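Local coordinates for putative chromatin binding protein (Chaetomium thermophilum, PDB 6QP0) that binds ATP and probably hydrolyses it in a tRNA-dependent way, in support of tRNA modification by Elongator, this chain being its P-loop NTPase domain, at residues Pro3-Gly9 / Val127-Asn133; Ile76-Leu81 / Ala112-Val117; Cys154-Val158 / Tyr215-Asn219; Glu170-Arg176 / Asp199-Arg205. All coordinates share one frame; numbering follows the deposited sequence.

Contact 1 of 4, residues Pro3-Gly9 / Val127-Asn133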
# COMPACT_ATOMS: atom_id res chain seq x y z
N PRO A 3 -0.12 4.85 14.30
CA PRO A 3 -0.86 5.25 13.09
C PRO A 3 -0.66 4.30 11.92
O PRO A 3 0.39 3.68 11.80
CB PRO A 3 -0.28 6.63 12.78
CG PRO A 3 0.10 7.18 14.11
CD PRO A 3 0.53 6.00 14.95
N LEU A 4 -1.67 4.22 11.05
CA LEU A 4 -1.63 3.37 9.87
C LEU A 4 -1.72 4.25 8.63
O LEU A 4 -2.55 5.16 8.56
CB LEU A 4 -2.76 2.35 9.88
CG LEU A 4 -2.82 1.40 8.68
CD1 LEU A 4 -1.58 0.51 8.64
CD2 LEU A 4 -4.09 0.57 8.72
N ILE A 5 -0.86 3.97 7.65
CA ILE A 5 -0.85 4.68 6.38
C ILE A 5 -1.03 3.62 5.29
O ILE A 5 -0.11 2.85 5.01
CB ILE A 5 0.45 5.47 6.17
CG1 ILE A 5 0.58 6.56 7.24
CG2 ILE A 5 0.47 6.08 4.77
CD1 ILE A 5 1.97 7.15 7.34
N VAL A 6 -2.22 3.59 4.70
CA VAL A 6 -2.54 2.60 3.68
C VAL A 6 -2.09 3.14 2.33
O VAL A 6 -2.69 4.08 1.79
CB VAL A 6 -4.04 2.27 3.67
CG1 VAL A 6 -4.32 1.12 2.71
CG2 VAL A 6 -4.52 1.93 5.07
N VAL A 7 -1.03 2.56 1.78
CA VAL A 7 -0.63 2.84 0.41
C VAL A 7 -1.52 2.04 -0.53
O VAL A 7 -1.96 0.93 -0.20
CB VAL A 7 0.86 2.52 0.20
CG1 VAL A 7 1.24 2.69 -1.26
CG2 VAL A 7 1.72 3.39 1.09
N THR A 8 -1.80 2.60 -1.70
CA THR A 8 -2.66 1.94 -2.66
C THR A 8 -2.33 2.44 -4.06
O THR A 8 -1.89 3.58 -4.23
CB THR A 8 -4.15 2.19 -2.35
OG1 THR A 8 -4.96 1.54 -3.34
CG2 THR A 8 -4.45 3.68 -2.33
N GLY A 9 -2.54 1.58 -5.04
CA GLY A 9 -2.24 1.93 -6.41
C GLY A 9 -2.33 0.71 -7.29
O GLY A 9 -2.58 -0.41 -6.84
N VAL A 127 2.72 2.69 10.90
CA VAL A 127 2.81 1.52 10.04
C VAL A 127 2.52 1.94 8.61
O VAL A 127 1.48 2.54 8.33
CB VAL A 127 1.83 0.42 10.50
CG1 VAL A 127 1.84 -0.74 9.51
CG2 VAL A 127 2.19 -0.06 11.89
N ILE A 128 3.44 1.60 7.71
CA ILE A 128 3.27 1.83 6.28
C ILE A 128 2.94 0.49 5.62
O ILE A 128 3.77 -0.43 5.63
CB ILE A 128 4.53 2.44 5.65
CG1 ILE A 128 4.88 3.77 6.31
CG2 ILE A 128 4.34 2.61 4.15
CD1 ILE A 128 6.27 4.28 5.96
N LEU A 129 1.75 0.38 5.04
CA LEU A 129 1.31 -0.84 4.37
C LEU A 129 1.46 -0.63 2.87
O LEU A 129 0.61 -0.00 2.23
CB LEU A 129 -0.12 -1.19 4.76
CG LEU A 129 -0.63 -2.55 4.29
CD1 LEU A 129 0.19 -3.67 4.91
CD2 LEU A 129 -2.10 -2.73 4.61
N ASP A 130 2.55 -1.15 2.31
CA ASP A 130 2.84 -1.04 0.88
C ASP A 130 2.27 -2.27 0.19
O ASP A 130 2.91 -3.32 0.10
CB ASP A 130 4.34 -0.91 0.66
CG ASP A 130 4.75 -1.07 -0.80
OD1 ASP A 130 3.87 -1.11 -1.68
OD2 ASP A 130 5.97 -1.17 -1.06
N SER A 131 1.05 -2.14 -0.32
CA SER A 131 0.41 -3.21 -1.07
C SER A 131 -0.66 -2.59 -1.96
O SER A 131 -1.08 -1.45 -1.76
CB SER A 131 -0.20 -4.26 -0.14
OG SER A 131 -0.81 -5.30 -0.89
N LEU A 132 -1.10 -3.38 -2.95
CA LEU A 132 -2.14 -2.91 -3.86
C LEU A 132 -3.31 -2.31 -3.09
O LEU A 132 -3.78 -1.22 -3.42
CB LEU A 132 -2.60 -4.06 -4.75
CG LEU A 132 -1.57 -4.60 -5.75
CD1 LEU A 132 -1.99 -5.96 -6.29
CD2 LEU A 132 -1.36 -3.62 -6.89
N ASN A 133 -3.77 -3.00 -2.06
CA ASN A 133 -4.85 -2.52 -1.19
C ASN A 133 -5.96 -1.87 -2.01
O ASN A 133 -6.42 -0.76 -1.74
CB ASN A 133 -4.30 -1.54 -0.15
CG ASN A 133 -3.29 -2.18 0.79
OD1 ASN A 133 -3.40 -3.37 1.11
ND2 ASN A 133 -2.30 -1.41 1.23
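Leu4 lays CD1 against CG1 of Val127, 3.7 Å away, on the sheet face that Val6 and Leu129 share. Its CG stands anti to the backbone N (chi1 -180°), which leans the branched end toward the neighbouring strand. The strands pair in parallel: Val127 N bonds Pro3 O, Ile5 N bonds Val127 O, Leu129 N bonds Ile5 O at 3.1 Å and almost straight (177°), and Val7 N bonds Leu129 O. Valine and isoleucine favour the extended backbone, and apolar side chains suit a buried strand covered by helices on both faces. Past Asp130 the 127-133 segment turns, and Asn133 takes over from the backbone: its ND2 donates to Val7 O at 2.8 Å, while Trp138 holds its OD1. Thr8 OG1 lies near two carbonyls, Leu132 O at 3.0 Å and Asn133 O at 3.2 Å, and is hydrogen-bonded to Tyr215 OH. Asp130 turns away from strand 4-9 toward the magnesium ion, with OD2 bonded to Tyr75 and Thr16. In this P-loop NTPase sheet strand 4-9, leading into the Walker A loop, is the middle strand, flanked by 125-130 and 153-158. Helix 15-31 packs on Ile5 and Val7; helices 106-120 and 136-148 cover Leu4 and Leu129.

Contact 2 of 4, residues Ile76-Leu81 / Ala112-Val117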
# COMPACT_ATOMS: atom_id res chain seq x y z
N ILE A 76 5.60 -2.70 5.92
CA ILE A 76 5.08 -4.01 5.55
C ILE A 76 4.72 -3.99 4.07
O ILE A 76 4.24 -2.98 3.55
CB ILE A 76 3.85 -4.39 6.40
CG1 ILE A 76 4.17 -4.30 7.89
CG2 ILE A 76 3.38 -5.80 6.04
CD1 ILE A 76 2.95 -4.42 8.78
N SER A 77 4.95 -5.12 3.40
CA SER A 77 4.63 -5.24 1.99
C SER A 77 4.39 -6.71 1.67
O SER A 77 4.68 -7.60 2.48
CB SER A 77 5.74 -4.67 1.10
OG SER A 77 6.89 -5.49 1.14
N ASP A 78 3.86 -6.97 0.47
CA ASP A 78 3.74 -8.35 0.00
C ASP A 78 5.09 -9.04 0.01
O ASP A 78 5.19 -10.22 0.37
CB ASP A 78 3.13 -8.37 -1.40
CG ASP A 78 1.68 -7.93 -1.43
OD1 ASP A 78 1.22 -7.32 -0.45
OD2 ASP A 78 1.00 -8.19 -2.44
N ALA A 79 6.15 -8.32 -0.35
CA ALA A 79 7.48 -8.91 -0.42
C ALA A 79 8.02 -9.25 0.97
O ALA A 79 8.63 -10.30 1.17
CB ALA A 79 8.44 -7.97 -1.14
N THR A 80 7.80 -8.36 1.95
CA THR A 80 8.27 -8.63 3.30
C THR A 80 7.57 -9.84 3.90
O THR A 80 8.16 -10.56 4.71
CB THR A 80 8.05 -7.41 4.20
OG1 THR A 80 6.65 -7.12 4.29
CG2 THR A 80 8.80 -6.20 3.66
N LEU A 81 6.32 -10.08 3.51
CA LEU A 81 5.57 -11.24 3.95
C LEU A 81 5.67 -12.40 2.98
O LEU A 81 4.95 -13.39 3.13
CB LEU A 81 4.10 -10.86 4.15
CG LEU A 81 3.84 -9.71 5.11
CD1 LEU A 81 2.36 -9.35 5.13
CD2 LEU A 81 4.33 -10.05 6.51
N ALA A 112 -2.74 -12.43 5.89
CA ALA A 112 -1.35 -12.22 6.26
C ALA A 112 -1.06 -10.75 6.51
O ALA A 112 -0.44 -10.39 7.52
CB ALA A 112 -0.43 -12.76 5.16
N LEU A 113 -1.51 -9.88 5.60
CA LEU A 113 -1.31 -8.44 5.78
C LEU A 113 -1.98 -7.96 7.06
O LEU A 113 -1.38 -7.23 7.85
CB LEU A 113 -1.85 -7.69 4.57
CG LEU A 113 -1.13 -7.89 3.24
CD1 LEU A 113 -2.00 -7.43 2.08
CD2 LEU A 113 0.20 -7.16 3.23
N TYR A 114 -3.23 -8.38 7.28
CA TYR A 114 -3.96 -7.93 8.46
C TYR A 114 -3.21 -8.28 9.74
O TYR A 114 -3.07 -7.45 10.64
CB TYR A 114 -5.37 -8.54 8.46
CG TYR A 114 -6.22 -8.10 9.63
CD1 TYR A 114 -6.22 -8.82 10.81
CD2 TYR A 114 -7.03 -6.98 9.54
CE1 TYR A 114 -7.00 -8.43 11.89
CE2 TYR A 114 -7.81 -6.58 10.61
CZ TYR A 114 -7.79 -7.31 11.78
OH TYR A 114 -8.57 -6.92 12.85
N ALA A 115 -2.71 -9.52 9.83
CA ALA A 115 -2.01 -9.95 11.03
C ALA A 115 -0.72 -9.15 11.23
O ALA A 115 -0.42 -8.70 12.34
CB ALA A 115 -1.70 -11.45 10.94
N ALA A 116 0.05 -8.97 10.16
CA ALA A 116 1.30 -8.22 10.26
C ALA A 116 1.07 -6.83 10.83
O ALA A 116 1.86 -6.34 11.65
CB ALA A 116 1.98 -8.14 8.89
N VAL A 117 -0.01 -6.16 10.40
CA VAL A 117 -0.30 -4.82 10.90
C VAL A 117 -0.71 -4.88 12.37
O VAL A 117 -0.22 -4.11 13.20
CB VAL A 117 -1.38 -4.15 10.04
CG1 VAL A 117 -1.76 -2.80 10.62
CG2 VAL A 117 -0.90 -4.00 8.60
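The end of strand 72-77 and the turn after it run past helix 106-120 with no hydrogen bond between them, the nearest CA atoms, such as those of Ile76 and Ala116, lying 7.4 Å apart. This is a helix laid on the edge strand of the parallel alpha/beta sheet of a P-loop NTPase, and the join is apolar. Ala116 makes room for it: its small CB is met by Ile76 CD1 at 3.8 Å and by Leu81 CD2 at 3.9 Å, so two larger side chains lodge over one short one. With CG1 anti to the carbonyl carbon (chi1 -54°), Ile76 carries CD1 onto the helix, where it also lies 3.9 Å from Val117 CG2. The other branch of Leu81, CD1, touches Leu113 CD2 at 3.6 Å. The turn keeps its shape through an ST motif, Ser77 OG accepting from Thr80 N at 3.1 Å, while Ser77 O accepts from both Leu81 N and Thr80 OG1 on the same face of its plane. That turn brings Leu81 to the helix one helical turn nearer the N-terminus than Ile76, beside Ala112. Asp78 has polar partners outside, Tyr88 on OD2 and Ser131 on OD1, and that same OD1 rests 3.8 Å from Leu113 CD2.

Contact 3 of 4, residues Cys154-Val158 / Tyr215-Asn219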
# COMPACT_ATOMS: atom_id res chain seq x y z
N CYS A 154 -5.07 6.60 7.32
CA CYS A 154 -5.24 7.39 6.11
C CYS A 154 -4.90 6.52 4.91
O CYS A 154 -4.42 5.39 5.06
CB CYS A 154 -4.37 8.65 6.13
SG CYS A 154 -2.59 8.37 5.94
N VAL A 155 -5.15 7.05 3.72
CA VAL A 155 -4.89 6.37 2.47
C VAL A 155 -3.98 7.24 1.61
O VAL A 155 -4.19 8.46 1.52
CB VAL A 155 -6.19 6.03 1.72
CG1 VAL A 155 -5.89 5.32 0.41
CG2 VAL A 155 -7.11 5.18 2.60
N LEU A 156 -2.98 6.62 0.99
CA LEU A 156 -2.02 7.32 0.14
C LEU A 156 -1.99 6.61 -1.22
O LEU A 156 -1.39 5.54 -1.35
CB LEU A 156 -0.64 7.35 0.78
CG LEU A 156 0.51 7.78 -0.14
CD1 LEU A 156 0.23 9.15 -0.74
CD2 LEU A 156 1.82 7.78 0.62
N GLN A 157 -2.63 7.22 -2.22
CA GLN A 157 -2.66 6.65 -3.55
C GLN A 157 -1.46 7.11 -4.36
O GLN A 157 -0.99 8.25 -4.22
CB GLN A 157 -3.95 7.03 -4.28
CG GLN A 157 -4.16 6.30 -5.59
CD GLN A 157 -5.52 6.57 -6.19
OE1 GLN A 157 -6.23 7.48 -5.76
NE2 GLN A 157 -5.90 5.77 -7.18
N VAL A 158 -0.96 6.22 -5.21
CA VAL A 158 0.23 6.48 -6.01
C VAL A 158 -0.04 6.00 -7.43
O VAL A 158 -0.82 5.06 -7.65
CB VAL A 158 1.48 5.77 -5.43
CG1 VAL A 158 2.67 5.92 -6.36
CG2 VAL A 158 1.80 6.33 -4.05
N TYR A 215 -9.36 -2.60 -10.02
CA TYR A 215 -8.92 -1.65 -9.00
C TYR A 215 -10.06 -0.70 -8.66
O TYR A 215 -10.78 -0.23 -9.54
CB TYR A 215 -7.70 -0.85 -9.48
CG TYR A 215 -7.18 0.13 -8.46
CD1 TYR A 215 -6.19 -0.23 -7.55
CD2 TYR A 215 -7.68 1.43 -8.39
CE1 TYR A 215 -5.72 0.66 -6.61
CE2 TYR A 215 -7.21 2.33 -7.45
CZ TYR A 215 -6.23 1.94 -6.57
OH TYR A 215 -5.76 2.84 -5.63
N GLU A 216 -10.24 -0.45 -7.36
CA GLU A 216 -11.31 0.39 -6.86
C GLU A 216 -10.71 1.70 -6.37
O GLU A 216 -9.98 1.71 -5.37
CB GLU A 216 -12.08 -0.32 -5.75
CG GLU A 216 -12.61 -1.68 -6.15
CD GLU A 216 -13.43 -2.33 -5.05
OE1 GLU A 216 -13.46 -1.78 -3.93
OE2 GLU A 216 -14.04 -3.38 -5.30
N GLU A 217 -11.00 2.78 -7.07
CA GLU A 217 -10.42 4.07 -6.73
C GLU A 217 -10.81 4.45 -5.30
O GLU A 217 -11.97 4.27 -4.90
CB GLU A 217 -10.90 5.15 -7.70
CG GLU A 217 -10.51 4.90 -9.15
CD GLU A 217 -9.01 4.99 -9.38
OE1 GLU A 217 -8.29 5.33 -8.42
OE2 GLU A 217 -8.56 4.72 -10.51
N PRO A 218 -9.88 4.97 -4.50
CA PRO A 218 -10.25 5.48 -3.18
C PRO A 218 -11.27 6.61 -3.30
O PRO A 218 -11.16 7.49 -4.16
CB PRO A 218 -8.92 5.98 -2.60
CG PRO A 218 -7.88 5.18 -3.30
CD PRO A 218 -8.41 4.97 -4.70
N ASN A 219 -12.28 6.56 -2.43
CA ASN A 219 -13.38 7.51 -2.46
C ASN A 219 -13.34 8.39 -1.22
O ASN A 219 -13.71 7.93 -0.12
CB ASN A 219 -14.72 6.77 -2.55
CG ASN A 219 -15.88 7.69 -2.83
OD1 ASN A 219 -15.77 8.90 -2.67
ND2 ASN A 219 -17.00 7.11 -3.25
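Gln157 reaches from its strand to the loop at 215-219, and its CB already points that way. The next carbon, CG, stands anti to the backbone N (chi1 -171°) and passes 3.8 Å from Tyr215 OH. Since the chain stays extended beyond it, the amide is carried out to the loop, beside both Tyr215 OH and Pro218. There CD lies 3.6 Å from Pro218 CD, and the same proline carbon is 3.5 Å from Gln157 OE1, with Pro218 CG a little farther off. At the tip NE2 donates to Glu217 OE1 at 2.7 Å, with an angle of 154° at the hydrogen. The carboxylate oxygen lies close to the amide plane and is approached nearly along its own C-O axis, although the two flat groups are turned 42° against each other. Glu217 brings it there by bending at its second torsion, which folds its chain back toward the strand.

Strand 153-158 belongs to the parallel sheet of the P-loop NTPase fold, and the loop follows helix 205-213 on the way to strand 228-231, the next strand in that sheet. A glutamine suits this partly exposed place, since it is long enough to span the gap and its amide can meet a charged acceptor without bringing a charge of its own. Tyr215, through its hydroxyl, ties the loop to strand 4-9 as well. Two residues earlier on the strand, Val155 adds an apolar touch, its CG1 standing 4.2 Å from Pro218 CG, and Leu228 packs against both residues.

Contact 4 of 4, residues Glu170-Arg176 / Asp199-Arg205. With ADP (adenosine-5'-diphosphate), chain B; AF3 (aluminum fluoride), chain C.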
# COMPACT_ATOMS: atom_id res chain seq x y z
N GLU A 170 6.33 -4.37 -18.34
CA GLU A 170 6.95 -4.95 -19.53
C GLU A 170 8.46 -5.00 -19.39
O GLU A 170 9.09 -6.02 -19.70
CB GLU A 170 6.55 -4.14 -20.77
CG GLU A 170 5.06 -4.12 -21.06
CD GLU A 170 4.50 -5.51 -21.30
OE1 GLU A 170 5.23 -6.38 -21.81
OE2 GLU A 170 3.31 -5.73 -20.97
N ARG A 171 9.07 -3.90 -18.93
CA ARG A 171 10.52 -3.89 -18.74
C ARG A 171 10.95 -4.91 -17.70
O ARG A 171 12.03 -5.50 -17.82
CB ARG A 171 10.99 -2.49 -18.33
CG ARG A 171 10.44 -1.36 -19.19
NH1 ARG A 171 9.19 2.88 -19.82
NH2 ARG A 171 10.46 1.55 -21.18
N ARG A 172 10.12 -5.14 -16.68
CA ARG A 172 10.44 -6.15 -15.67
C ARG A 172 10.17 -7.55 -16.19
O ARG A 172 10.88 -8.49 -15.80
CB ARG A 172 9.64 -5.87 -14.40
CG ARG A 172 10.16 -4.66 -13.63
CD ARG A 172 9.32 -4.34 -12.41
NE ARG A 172 9.98 -3.35 -11.56
CZ ARG A 172 9.45 -2.81 -10.47
NH1 ARG A 172 8.23 -3.16 -10.09
NH2 ARG A 172 10.13 -1.92 -9.77
N LEU A 173 9.16 -7.73 -17.05
CA LEU A 173 9.00 -8.99 -17.75
C LEU A 173 10.18 -9.24 -18.68
O LEU A 173 10.69 -10.37 -18.77
CB LEU A 173 7.69 -9.01 -18.53
CG LEU A 173 6.41 -9.30 -17.74
CD1 LEU A 173 5.20 -9.08 -18.63
CD2 LEU A 173 6.42 -10.71 -17.19
N GLU A 174 10.63 -8.20 -19.38
CA GLU A 174 11.80 -8.32 -20.25
C GLU A 174 13.03 -8.72 -19.45
O GLU A 174 13.80 -9.59 -19.87
CB GLU A 174 12.04 -7.01 -20.99
CG GLU A 174 10.97 -6.65 -22.01
CD GLU A 174 11.01 -5.19 -22.42
OE1 GLU A 174 11.89 -4.45 -21.94
OE2 GLU A 174 10.15 -4.78 -23.23
N ARG A 175 13.24 -8.09 -18.29
CA ARG A 175 14.41 -8.35 -17.46
C ARG A 175 14.26 -9.72 -16.79
O ARG A 175 13.93 -9.85 -15.61
CB ARG A 175 14.59 -7.24 -16.43
CG ARG A 175 15.80 -7.43 -15.52
N ARG A 176 14.51 -10.76 -17.58
CA ARG A 176 14.45 -12.13 -17.09
C ARG A 176 15.41 -13.03 -17.86
O ARG A 176 15.38 -13.07 -19.09
CB ARG A 176 13.02 -12.68 -17.19
CG ARG A 176 12.17 -12.43 -15.95
CD ARG A 176 10.75 -12.95 -16.15
NE ARG A 176 10.04 -13.10 -14.88
CZ ARG A 176 8.79 -13.56 -14.77
NH1 ARG A 176 8.11 -13.90 -15.86
NH2 ARG A 176 8.22 -13.66 -13.58
N ASP A 199 10.92 -6.77 -4.86
CA ASP A 199 10.23 -5.53 -5.16
C ASP A 199 10.21 -5.21 -6.65
O ASP A 199 9.59 -4.22 -7.05
CB ASP A 199 10.88 -4.37 -4.40
CG ASP A 199 10.52 -4.34 -2.93
OD1 ASP A 199 9.46 -4.90 -2.57
OD2 ASP A 199 11.28 -3.75 -2.14
N GLU A 200 10.87 -6.02 -7.48
CA GLU A 200 10.90 -5.81 -8.93
C GLU A 200 10.57 -7.08 -9.70
O GLU A 200 10.94 -7.21 -10.87
CB GLU A 200 12.26 -5.25 -9.37
CG GLU A 200 13.41 -5.49 -8.39
CD GLU A 200 13.51 -4.43 -7.31
OE1 GLU A 200 13.23 -3.24 -7.61
OE2 GLU A 200 13.86 -4.77 -6.16
N GLU A 201 9.87 -8.03 -9.08
CA GLU A 201 9.39 -9.20 -9.79
C GLU A 201 8.15 -8.82 -10.60
O GLU A 201 7.20 -8.26 -10.04
CB GLU A 201 9.05 -10.33 -8.82
CG GLU A 201 9.87 -11.60 -9.01
CD GLU A 201 9.44 -12.40 -10.22
OE1 GLU A 201 10.30 -12.71 -11.07
OE2 GLU A 201 8.23 -12.72 -10.33
N PRO A 202 8.12 -9.10 -11.90
CA PRO A 202 6.98 -8.68 -12.72
C PRO A 202 5.76 -9.56 -12.49
O PRO A 202 5.84 -10.69 -11.99
CB PRO A 202 7.49 -8.83 -14.15
CG PRO A 202 8.47 -9.94 -14.07
CD PRO A 202 9.14 -9.81 -12.71
N TYR A 203 4.61 -9.02 -12.87
CA TYR A 203 3.37 -9.78 -12.93
C TYR A 203 3.26 -10.44 -14.30
O TYR A 203 3.82 -9.96 -15.29
CB TYR A 203 2.15 -8.88 -12.71
CG TYR A 203 2.17 -8.02 -11.46
CD1 TYR A 203 3.08 -6.99 -11.31
CD2 TYR A 203 1.23 -8.22 -10.46
CE1 TYR A 203 3.08 -6.19 -10.17
CE2 TYR A 203 1.22 -7.43 -9.33
CZ TYR A 203 2.14 -6.42 -9.19
OH TYR A 203 2.12 -5.64 -8.06
N GLU A 204 2.52 -11.54 -14.36
CA GLU A 204 2.12 -12.08 -15.65
C GLU A 204 1.13 -11.12 -16.30
O GLU A 204 0.25 -10.58 -15.63
CB GLU A 204 1.50 -13.47 -15.48
CG GLU A 204 2.44 -14.50 -14.87
CD GLU A 204 3.71 -14.69 -15.69
OE1 GLU A 204 3.60 -14.80 -16.93
OE2 GLU A 204 4.81 -14.72 -15.10
N ARG A 205 1.29 -10.89 -17.60
CA ARG A 205 0.48 -9.86 -18.26
C ARG A 205 -1.01 -10.12 -18.08
O ARG A 205 -1.81 -9.17 -18.07
CB ARG A 205 0.85 -9.77 -19.75
CG ARG A 205 2.19 -9.09 -20.01
CD ARG A 205 2.34 -8.65 -21.46
NE ARG A 205 2.73 -9.75 -22.35
CZ ARG A 205 3.93 -9.87 -22.92
NH1 ARG A 205 4.87 -8.96 -22.70
NH2 ARG A 205 4.18 -10.90 -23.71
PB ADP B . 5.30 -1.16 -7.32
O1B ADP B . 6.14 -1.83 -6.26
O2B ADP B . 4.64 -2.21 -8.18
O3B ADP B . 4.23 -0.31 -6.68
PA ADP B . 7.75 0.35 -7.89
O1A ADP B . 8.67 -0.82 -7.63
O2A ADP B . 7.65 1.23 -6.67
O3A ADP B . 6.25 -0.23 -8.30
O5' ADP B . 8.32 1.21 -9.19
C5' ADP B . 8.18 0.64 -10.47
C4' ADP B . 9.12 1.17 -11.36
O4' ADP B . 8.71 2.54 -11.81
C3' ADP B . 10.54 1.36 -10.63
O3' ADP B . 11.65 1.06 -11.60
C2' ADP B . 10.58 2.55 -10.29
O2' ADP B . 11.96 3.06 -10.42
C1' ADP B . 9.56 3.38 -11.30
N9 ADP B . 8.86 4.36 -10.54
C8 ADP B . 7.98 4.28 -9.55
N7 ADP B . 7.65 5.52 -9.21
C5 ADP B . 8.33 6.37 -10.00
C6 ADP B . 8.36 7.75 -10.07
N6 ADP B . 7.89 9.04 -9.58
N1 ADP B . 9.13 8.35 -10.96
C2 ADP B . 9.89 7.62 -11.80
N3 ADP B . 9.87 6.27 -11.74
C4 ADP B . 9.09 5.65 -10.83
AL AF3 C . 4.80 -4.09 -7.06
F1 AF3 C . 5.14 -3.70 -5.43
F2 AF3 C . 6.07 -4.44 -8.14
F3 AF3 C . 3.28 -3.67 -7.72
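O1A of ADP is gripped by Arg172, whose NH2 donates to it at 2.8 Å and nearly straight (168°), while NH1 adds a weak bond. The arginine is extended from CG to NE, long enough to carry its positive guanidinium from helix 162-174 to the phosphates. One face lies beneath Glu200 CA, ADP C5' lies over the opposite face, and NH1 comes within 3.2 Å of AF3 F2 at the edge. Nearer the backbone, Pro202 packs its ring on the helix, its CB 3.7 Å from Leu173 CD2. Salt bridges brace the rim. Glu170 OE1 offers its syn lone pair to Arg205 NH1 at 2.8 Å, the carboxylate and guanidinium being nearly coplanar. Arg176 is held more loosely, with weak salt bridges to Glu201 and Glu204 at its edge and Pro202 CG over one face, 3.6 Å from NE. Tyr203 points its hydroxyl at AF3 F3, and Asp199 is salt-bridged to Arg20. Arg85, Lys15 and Ser12 also hydrogen-bond the aluminum fluoride, whose metal is bound by ADP O2B, where the gamma-phosphate would be. This is a P-loop NTPase nucleotide pocket closed by helix 162-174, which supplies Arg172, and by the loop that supplies Tyr203, consistent with a transition-state mimic.

Contacts 1, 2 and 3 share one parallel sheet of order 72-77, 125-130, 4-9, 153-158, 228-231. Contact 1 is its centre, about 3 Å between its centre and that of the chain, while contacts 2 and 3 lie on opposite sides of the chain's centre, about 18 Å apart between their own centres. Along the chain contact 2 is nested within contact 1, and contact 4 within contact 3, which opens after contact 1 has closed. Contact 4, centred about 22 to 24 Å from the centres of the others, belongs to the helical part over the nucleotide, yet Tyr203 reaches Leu132 and Asp199 touches Ala79. Nucleotide and magnesium sit between the sheet's strand ends and that covering segment.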